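Long-range contacts in (R)-specific enoyl-CoA hydratase (Pseudomonas aeruginosa, PDB 5CPG), which catalyses the reversible, (R)-specific hydration of trans-2-enoyl-CoA to (R)-3-hydroxyacyl-CoA: residues V3-Y8 with M136-K141; V13-E18 with T73-P78; V101-L106 with V114-R119. One frame throughout, in Å; residues are numbered along the deposited sequence.

Contact 1. Residues V3-Y8 with M136-K141; sequences VQNIPY and MAPEEK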
loop_
_atom_site.group_PDB
_atom_site.type_symbol
_atom_site.label_atom_id
_atom_site.label_comp_id
_atom_site.label_asym_id
_atom_site.label_seq_id
_atom_site.Cartn_x
_atom_site.Cartn_y
_atom_site.Cartn_z
ATOM N N VAL A 3 14.016 17.515 5.918
ATOM C CA VAL A 3 12.571 17.668 5.821
ATOM C C VAL A 3 12.011 18.145 7.155
ATOM O O VAL A 3 12.285 17.533 8.184
ATOM C CB VAL A 3 11.910 16.333 5.405
ATOM C CG1 VAL A 3 10.391 16.472 5.380
ATOM C CG2 VAL A 3 12.430 15.932 4.039
ATOM N N GLN A 4 11.251 19.244 7.138
ATOM C CA GLN A 4 10.627 19.760 8.365
ATOM C C GLN A 4 9.170 19.351 8.402
ATOM O O GLN A 4 8.494 19.367 7.358
ATOM C CB GLN A 4 10.724 21.286 8.461
ATOM C CG GLN A 4 12.146 21.800 8.646
ATOM C CD GLN A 4 12.207 23.282 9.004
ATOM O OE1 GLN A 4 11.176 23.943 9.169
ATOM N NE2 GLN A 4 13.424 23.805 9.136
ATOM N N ASN A 5 8.686 18.963 9.581
ATOM C CA ASN A 5 7.269 18.632 9.684
ATOM C C ASN A 5 6.421 19.866 9.928
ATOM O O ASN A 5 6.921 20.991 10.032
ATOM C CB ASN A 5 7.019 17.593 10.772
ATOM C CG ASN A 5 7.333 18.083 12.173
ATOM O OD1 ASN A 5 7.739 19.227 12.387
ATOM N ND2 ASN A 5 7.135 17.207 13.144
ATOM N N ILE A 6 5.124 19.635 9.932
ATOM C CA ILE A 6 4.121 20.619 10.323
ATOM C C ILE A 6 3.350 20.037 11.516
ATOM O O ILE A 6 2.452 19.189 11.344
ATOM C CB ILE A 6 3.165 20.945 9.173
ATOM C CG1 ILE A 6 3.915 21.228 7.864
ATOM C CG2 ILE A 6 2.200 22.097 9.545
ATOM C CD1 ILE A 6 4.830 22.418 7.916
ATOM N N PRO A 7 3.700 20.474 12.736
ATOM C CA PRO A 7 3.075 19.948 13.953
ATOM C C PRO A 7 1.607 20.306 14.039
ATOM O O PRO A 7 1.148 21.193 13.324
ATOM C CB PRO A 7 3.857 20.632 15.089
ATOM C CG PRO A 7 5.093 21.178 14.438
ATOM C CD PRO A 7 4.703 21.509 13.043
ATOM N N TYR A 8 0.889 19.605 14.917
ATOM C CA TYR A 8 -0.548 19.773 15.078
ATOM C C TYR A 8 -0.992 21.242 15.235
ATOM O O TYR A 8 -1.938 21.664 14.590
ATOM C CB TYR A 8 -1.006 18.953 16.284
ATOM C CG TYR A 8 -2.497 18.945 16.535
ATOM C CD1 TYR A 8 -3.349 18.090 15.840
ATOM C CD2 TYR A 8 -3.051 19.770 17.500
ATOM C CE1 TYR A 8 -4.722 18.059 16.104
ATOM C CE2 TYR A 8 -4.409 19.756 17.759
ATOM C CZ TYR A 8 -5.235 18.912 17.067
ATOM O OH TYR A 8 -6.578 18.902 17.346
ATOM N N MET A 136 -2.276 10.661 13.809
ATOM C CA MET A 136 -1.899 11.519 14.930
ATOM C C MET A 136 -0.758 12.393 14.464
ATOM O O MET A 136 0.321 11.908 14.102
ATOM C CB MET A 136 -1.502 10.676 16.155
ATOM C CG MET A 136 -1.163 11.544 17.367
ATOM S SD MET A 136 -0.933 10.510 18.817
ATOM C CE MET A 136 -2.374 9.492 18.651
ATOM N N ALA A 137 -0.995 13.702 14.434
ATOM C CA ALA A 137 0.022 14.593 13.909
ATOM C C ALA A 137 1.089 14.796 14.969
ATOM O O ALA A 137 0.838 14.548 16.155
ATOM C CB ALA A 137 -0.620 15.957 13.499
ATOM N N PRO A 138 2.275 15.251 14.556
ATOM C CA PRO A 138 3.394 15.419 15.487
ATOM C C PRO A 138 3.078 16.521 16.487
ATOM O O PRO A 138 2.472 17.509 16.092
ATOM C CB PRO A 138 4.564 15.835 14.582
ATOM C CG PRO A 138 4.159 15.461 13.207
ATOM C CD PRO A 138 2.661 15.559 13.167
ATOM N N GLU A 139 3.454 16.330 17.744
ATOM C CA GLU A 139 3.281 17.363 18.765
ATOM C C GLU A 139 4.320 18.471 18.605
ATOM O O GLU A 139 3.996 19.643 18.742
ATOM C CB GLU A 139 3.369 16.752 20.162
ATOM C CG GLU A 139 3.279 17.764 21.309
ATOM C CD GLU A 139 1.883 18.357 21.498
ATOM O OE1 GLU A 139 1.024 17.693 22.123
ATOM O OE2 GLU A 139 1.650 19.496 21.039
ATOM N N GLU A 140 5.559 18.108 18.293
ATOM C CA GLU A 140 6.651 19.093 18.273
ATOM C C GLU A 140 7.264 19.267 16.890
ATOM O O GLU A 140 7.168 18.381 16.019
ATOM C CB GLU A 140 7.740 18.696 19.260
ATOM C CG GLU A 140 8.560 17.490 18.812
ATOM C CD GLU A 140 7.855 16.150 19.039
ATOM O OE1 GLU A 140 6.682 16.141 19.484
ATOM O OE2 GLU A 140 8.480 15.100 18.761
ATOM N N LYS A 141 7.875 20.426 16.677
ATOM C CA LYS A 141 8.490 20.737 15.398
ATOM C C LYS A 141 9.715 19.858 15.237
ATOM O O LYS A 141 10.426 19.577 16.209
ATOM C CB LYS A 141 8.872 22.210 15.314
ATOM C CG LYS A 141 9.316 22.685 13.936
ATOM C CD LYS A 141 8.171 22.702 12.935
ATOM C CE LYS A 141 8.564 23.393 11.639
ATOM N NZ LYS A 141 7.361 23.563 10.758
#
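Asn-5 and Lys-141 join the end of strand 3-4 and the loop after it to loop 137-141 through polar groups. Lys-141 NZ donates to the backbone Asn-5 O at 2.7 Å. The lysine chain is bent at chi2 (69°), which brings CD to 3.5 Å from Asn-5 OD1. The ammonium also makes a salt bridge with Glu-10. Asn-5 ND2 donates to Glu-140 O at 3.1 Å, nearly straight (162°) and close to the amide plane. ND2 also bonds Pro-78 O, and OD1 accepts from Leu-142 N. Partners on both amide atoms fix the rotation of this buried carboxamide. A backbone bond, Tyr-8 N to Pro-138 O at 2.9 Å, fastens the other end.

Apolar contacts accompany these bonds. Pro-7 CG rests 3.6 Å from Lys-141 CA. Ala-137 CB sits at the edge of the Tyr-8 ring and 4.1 Å from Tyr-8 CB. The Pro-138 ring lies against the Asn-5 amide, the two side chains sliding past each other in opposite directions.

Strand 3-4 pairs with strand 143-144. Asn-5 is held through both backbone and side chain, which pins the residues after strand 3-4 to the link between strands 127-136 and 143-144.

Contact 2. Residues V13-E18 with T73-P78; sequences VGQKAE and TVLPGP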
loop_
_atom_site.group_PDB
_atom_site.type_symbol
_atom_site.label_atom_id
_atom_site.label_comp_id
_atom_site.label_asym_id
_atom_site.label_seq_id
_atom_site.Cartn_x
_atom_site.Cartn_y
_atom_site.Cartn_z
ATOM N N VAL A 13 -7.248 23.465 9.059
ATOM C CA VAL A 13 -8.230 22.876 8.184
ATOM C C VAL A 13 -8.148 23.574 6.829
ATOM O O VAL A 13 -8.070 24.805 6.785
ATOM C CB VAL A 13 -9.646 23.012 8.764
ATOM C CG1 VAL A 13 -10.666 22.574 7.752
ATOM C CG2 VAL A 13 -9.751 22.230 10.057
ATOM N N GLY A 14 -8.180 22.792 5.745
ATOM C CA GLY A 14 -8.053 23.340 4.404
ATOM C C GLY A 14 -6.640 23.423 3.844
ATOM O O GLY A 14 -6.480 23.633 2.636
ATOM N N GLN A 15 -5.629 23.305 4.703
ATOM C CA GLN A 15 -4.228 23.253 4.287
ATOM C C GLN A 15 -3.980 22.087 3.347
ATOM O O GLN A 15 -4.417 20.979 3.630
ATOM C CB GLN A 15 -3.338 23.120 5.499
ATOM C CG GLN A 15 -1.892 23.120 5.205
ATOM C CD GLN A 15 -1.102 23.368 6.461
ATOM O OE1 GLN A 15 -1.667 23.439 7.551
ATOM N NE2 GLN A 15 0.214 23.531 6.320
ATOM N N LYS A 16 -3.281 22.327 2.238
ATOM C CA LYS A 16 -3.067 21.273 1.242
ATOM C C LYS A 16 -1.578 21.044 0.973
ATOM O O LYS A 16 -0.734 21.888 1.294
ATOM C CB LYS A 16 -3.798 21.604 -0.075
ATOM C CG LYS A 16 -5.342 21.625 0.045
ATOM C CD LYS A 16 -6.000 21.826 -1.311
ATOM C CE LYS A 16 -7.521 21.726 -1.241
ATOM N NZ LYS A 16 -8.158 21.777 -2.611
ATOM N N ALA A 17 -1.252 19.885 0.411
ATOM C CA ALA A 17 0.109 19.621 -0.055
ATOM C C ALA A 17 0.002 18.624 -1.191
ATOM O O ALA A 17 -1.026 17.963 -1.339
ATOM C CB ALA A 17 0.989 19.087 1.037
ATOM N N GLU A 18 1.066 18.532 -1.994
ATOM C CA GLU A 18 1.074 17.640 -3.133
ATOM C C GLU A 18 2.343 16.797 -3.161
ATOM O O GLU A 18 3.348 17.164 -2.558
ATOM C CB GLU A 18 0.976 18.429 -4.445
ATOM C CG GLU A 18 -0.335 19.165 -4.647
ATOM C CD GLU A 18 -0.322 19.984 -5.944
ATOM O OE1 GLU A 18 0.764 20.083 -6.569
ATOM O OE2 GLU A 18 -1.390 20.504 -6.331
ATOM N N THR A 73 6.113 12.206 4.686
ATOM C CA THR A 73 7.269 13.054 4.335
ATOM C C THR A 73 6.918 14.493 4.007
ATOM O O THR A 73 7.845 15.336 3.965
ATOM C CB THR A 73 8.100 12.477 3.142
ATOM O OG1 THR A 73 7.360 12.495 1.918
ATOM C CG2 THR A 73 8.523 11.018 3.439
ATOM N N VAL A 74 5.640 14.789 3.781
ATOM C CA VAL A 74 5.272 16.154 3.336
ATOM C C VAL A 74 4.288 16.790 4.312
ATOM O O VAL A 74 4.612 17.817 4.887
ATOM C CB VAL A 74 4.672 16.183 1.925
ATOM C CG1 VAL A 74 4.358 17.623 1.523
ATOM C CG2 VAL A 74 5.649 15.580 0.918
ATOM N N LEU A 75 3.111 16.178 4.519
ATOM C CA LEU A 75 2.108 16.793 5.403
ATOM C C LEU A 75 1.307 15.744 6.198
ATOM O O LEU A 75 0.532 14.980 5.610
ATOM C CB LEU A 75 1.159 17.658 4.577
ATOM C CG LEU A 75 0.058 18.435 5.319
ATOM C CD1 LEU A 75 0.669 19.616 6.070
ATOM C CD2 LEU A 75 -1.139 18.908 4.439
ATOM N N PRO A 76 1.456 15.739 7.526
ATOM C CA PRO A 76 2.308 16.640 8.330
ATOM C C PRO A 76 3.792 16.318 8.313
ATOM O O PRO A 76 4.589 17.101 8.794
ATOM C CB PRO A 76 1.747 16.479 9.769
ATOM C CG PRO A 76 0.457 15.730 9.605
ATOM C CD PRO A 76 0.662 14.864 8.402
ATOM N N GLY A 77 4.181 15.155 7.799
ATOM C CA GLY A 77 5.593 14.853 7.695
ATOM C C GLY A 77 6.158 14.106 8.876
ATOM O O GLY A 77 5.436 13.426 9.611
ATOM N N PRO A 78 7.482 14.207 9.087
ATOM C CA PRO A 78 8.101 13.396 10.151
ATOM C C PRO A 78 7.463 13.507 11.543
ATOM O O PRO A 78 7.141 14.602 11.978
ATOM C CB PRO A 78 9.540 13.914 10.169
ATOM C CG PRO A 78 9.790 14.292 8.765
ATOM C CD PRO A 78 8.491 14.867 8.237
#
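Gln-15, which lays its carboxamide against Leu-75, has that group anchored by a hydrogen bond from Glu-12 N to OE1. No hydrogen bond joins 13-18 to 73-78, so the contact itself is van der Waals packing. The other end of the amide, NE2, approaches the methyl Leu-75 CD1 to 3.9 Å, and the two side chains cross obliquely. Gln-15 CG is anti to the backbone N (chi1 -177°) and the chain continues extended, which carries the amide out to the leucine.

Ala-17 is the other main contact. Its CB points at the loop and touches two residues at once. Val-74 CG1 is 3.7 Å away and Leu-75 CB is 3.8 Å away. Leu-75 CD2 completes the group at 4.0 Å from the same methyl, and it lies equally near Gln-15 O. Leu-75 thus spreads its two branches: CD1 touches the glutamine amide, and CD2 lies by the strand backbone and Ala-17. Lys-16 and Glu-18 direct their CB atoms away from the loop.

The loop is sharply shaped. Val-74 is the first residue to leave helical geometry, the peptide bond between Leu-75 and Pro-76 is cis, and Gly-77 has a positive phi (93°). Pro-76 O accepts a probable hydrogen bond from Ile-6 N at 2.8 Å, which ties the turn to the N-terminal segment. Thr-73 and Pro-78 also pack on Asn-39 of the second subunit.

In the fold, the contact joins strand 16-22, outermost in this chain's sheet, to the loop that leaves helix 62-73, the long helix of this hotdog fold. Val-74 and Thr-73 touch Tyr-19 further along strand 16-22. Leu-75 also packs on Leu-11 and on Leu-103 of strand 98-109, the neighbour of strand 16-22 in the sheet.

Contact 3. Residues V101-L106 with V114-R119; sequences VELEVL and VRMATR
Arg-119 is gripped by two glutamates of the opposite strand, Glu-102 and Glu-104, in a salt-bridge network, and its NH1 serves both. NH1 lies 2.9 Å from Glu-102 OE1 and 2.8 Å from Glu-104 OE1. NH2 adds a third bond to Glu-104 OE1, at 3.1 Å. One carboxylate oxygen therefore takes two guanidinium N-H groups. Both oxygens lie near the guanidinium plane, but the carboxylates are steeply turned to it, by 68° for Glu-102 and 64° for Glu-104. NH1 meets Glu-102 OE1 from above the carboxylate plane. Ala-117 CB lies against one face of the guanidinium, offset toward the rim, and is also 3.9 Å from Leu-106 CG. Lys-16 NZ adds only long, weak ion pairs to Glu-102 and Glu-104. Its charge may still temper the negative pair.

The antiparallel pairing is regular from Glu-102 to Val-105. Glu-102 with Arg-119 and Glu-104 with Ala-117 are hydrogen-bonded pairs. Beyond them a single bond, Leu-106 N to Arg-115 O at 2.8 Å, follows.

The other face is largely apolar. Leu-103 CD2 meets Thr-118 CG2 at 3.8 Å, while Thr-118 OG1 bonds Gln-85. Met-116, bent at chi2 (85°), brings SD to 3.9 Å from Val-105 CG2. Val-105 CG1 touches Val-114 CG1.

This pair is the hairpin of strands 98-109 and 113-121. Strand 16-22 bonds to the outer side of the first, strand 127-136 to that of the second. Val-101, Leu-103 and Thr-118 pack on helix 62-73, as expected of a sheet curling round the central helix of a hotdog fold.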
loop_
_atom_site.group_PDB
_atom_site.type_symbol
_atom_site.label_atom_id
_atom_site.label_comp_id
_atom_site.label_asym_id
_atom_site.label_seq_id
_atom_site.Cartn_x
_atom_site.Cartn_y
_atom_site.Cartn_z
ATOM N N VAL A 101 -0.536 13.039 -5.814
ATOM C CA VAL A 101 -1.261 12.898 -4.562
ATOM C C VAL A 101 -1.575 14.286 -4.036
ATOM O O VAL A 101 -0.682 15.152 -3.960
ATOM C CB VAL A 101 -0.459 12.131 -3.495
ATOM C CG1 VAL A 101 -1.182 12.188 -2.167
ATOM C CG2 VAL A 101 -0.225 10.683 -3.956
ATOM N N GLU A 102 -2.842 14.508 -3.740
ATOM C CA GLU A 102 -3.255 15.751 -3.090
ATOM C C GLU A 102 -3.743 15.443 -1.681
ATOM O O GLU A 102 -4.646 14.634 -1.520
ATOM C CB GLU A 102 -4.357 16.447 -3.881
ATOM C CG GLU A 102 -4.706 17.785 -3.198
ATOM C CD GLU A 102 -5.978 18.461 -3.699
ATOM O OE1 GLU A 102 -7.049 17.817 -3.781
ATOM O OE2 GLU A 102 -5.893 19.669 -3.998
ATOM N N LEU A 103 -3.140 16.076 -0.698
ATOM C CA LEU A 103 -3.567 15.909 0.696
ATOM C C LEU A 103 -4.323 17.149 1.087
ATOM O O LEU A 103 -3.942 18.248 0.701
ATOM C CB LEU A 103 -2.378 15.726 1.637
ATOM C CG LEU A 103 -1.450 14.549 1.340
ATOM C CD1 LEU A 103 -0.346 14.525 2.386
ATOM C CD2 LEU A 103 -2.275 13.252 1.334
ATOM N N GLU A 104 -5.341 17.000 1.924
ATOM C CA GLU A 104 -5.987 18.197 2.465
ATOM C C GLU A 104 -6.418 17.960 3.910
ATOM O O GLU A 104 -7.054 16.952 4.179
ATOM C CB GLU A 104 -7.220 18.561 1.644
ATOM C CG GLU A 104 -7.856 19.886 2.133
ATOM C CD GLU A 104 -9.162 20.215 1.397
ATOM O OE1 GLU A 104 -9.410 19.644 0.310
ATOM O OE2 GLU A 104 -9.950 21.043 1.926
ATOM N N VAL A 105 -6.104 18.889 4.813
ATOM C CA VAL A 105 -6.542 18.728 6.209
ATOM C C VAL A 105 -8.062 18.955 6.309
ATOM O O VAL A 105 -8.553 20.030 5.937
ATOM C CB VAL A 105 -5.818 19.687 7.156
ATOM C CG1 VAL A 105 -6.422 19.550 8.568
ATOM C CG2 VAL A 105 -4.277 19.462 7.162
ATOM N N LEU A 106 -8.818 17.939 6.754
ATOM C CA LEU A 106 -10.285 18.057 6.785
ATOM C C LEU A 106 -10.764 18.475 8.170
ATOM O O LEU A 106 -11.671 19.303 8.304
ATOM C CB LEU A 106 -10.979 16.740 6.398
ATOM C CG LEU A 106 -10.857 16.199 4.978
ATOM C CD1 LEU A 106 -11.567 14.896 4.868
ATOM C CD2 LEU A 106 -11.451 17.226 3.936
ATOM N N VAL A 114 -5.873 14.002 13.267
ATOM C CA VAL A 114 -6.233 14.756 12.068
ATOM C C VAL A 114 -6.881 13.822 11.077
ATOM O O VAL A 114 -6.475 12.660 10.969
ATOM C CB VAL A 114 -4.995 15.425 11.454
ATOM C CG1 VAL A 114 -5.309 16.115 10.137
ATOM C CG2 VAL A 114 -4.376 16.435 12.413
ATOM N N ARG A 115 -7.964 14.279 10.439
ATOM C CA ARG A 115 -8.554 13.594 9.306
ATOM C C ARG A 115 -8.086 14.305 8.035
ATOM O O ARG A 115 -8.213 15.517 7.920
ATOM C CB ARG A 115 -10.095 13.582 9.428
ATOM C CG ARG A 115 -10.815 12.993 8.258
ATOM C CD ARG A 115 -12.302 12.738 8.517
ATOM N NE ARG A 115 -12.457 11.658 9.483
ATOM C CZ ARG A 115 -12.897 11.822 10.726
ATOM N NH1 ARG A 115 -12.988 10.770 11.533
ATOM N NH2 ARG A 115 -13.258 13.031 11.152
ATOM N N MET A 116 -7.480 13.549 7.118
ATOM C CA MET A 116 -6.787 14.096 5.956
ATOM C C MET A 116 -7.441 13.530 4.735
ATOM O O MET A 116 -7.609 12.293 4.638
ATOM C CB MET A 116 -5.292 13.718 5.983
ATOM C CG MET A 116 -4.476 14.367 4.906
ATOM S SD MET A 116 -3.903 16.028 5.362
ATOM C CE MET A 116 -3.226 15.615 6.954
ATOM N N ALA A 117 -7.874 14.391 3.809
ATOM C CA ALA A 117 -8.364 13.868 2.546
ATOM C C ALA A 117 -7.139 13.407 1.741
ATOM O O ALA A 117 -6.103 14.055 1.813
ATOM C CB ALA A 117 -9.134 14.926 1.773
ATOM N N THR A 118 -7.244 12.287 1.028
ATOM C CA THR A 118 -6.092 11.736 0.303
ATOM C C THR A 118 -6.550 11.372 -1.099
ATOM O O THR A 118 -7.139 10.329 -1.312
ATOM C CB THR A 118 -5.483 10.498 1.028
ATOM O OG1 THR A 118 -6.486 9.482 1.130
ATOM C CG2 THR A 118 -5.033 10.864 2.442
ATOM N N ARG A 119 -6.341 12.270 -2.067
ATOM C CA ARG A 119 -6.835 12.068 -3.421
ATOM C C ARG A 119 -5.654 11.855 -4.351
ATOM O O ARG A 119 -4.581 12.416 -4.096
ATOM C CB ARG A 119 -7.645 13.290 -3.901
ATOM C CG ARG A 119 -8.728 13.731 -2.880
ATOM C CD ARG A 119 -9.195 15.172 -3.135
ATOM N NE ARG A 119 -10.108 15.626 -2.057
ATOM C CZ ARG A 119 -9.953 16.734 -1.332
ATOM N NH1 ARG A 119 -8.952 17.578 -1.558
ATOM N NH2 ARG A 119 -10.848 17.030 -0.396
#

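In the fold
From the N terminus, segment 3-8 opens the longest loop, which contact 1 closes only at 136-141. Contacts 2 and 3 are both nested inside it. Segment 13-18 follows soon after and meets 73-78, closing a loop that carries all three helices. Contact 3 opens after that loop has closed, so the two are in series and nothing crosses. It is a short hairpin closure. Contacts 2 and 3 reach the same sheet, where strands 16-22 and 98-109 are neighbours. Contact 1 follows the end of strand 127-136 and lies on the same side of the chain's centre as contact 2. It touches contact 2 through the 73-78 loop and contact 3 through Val-114.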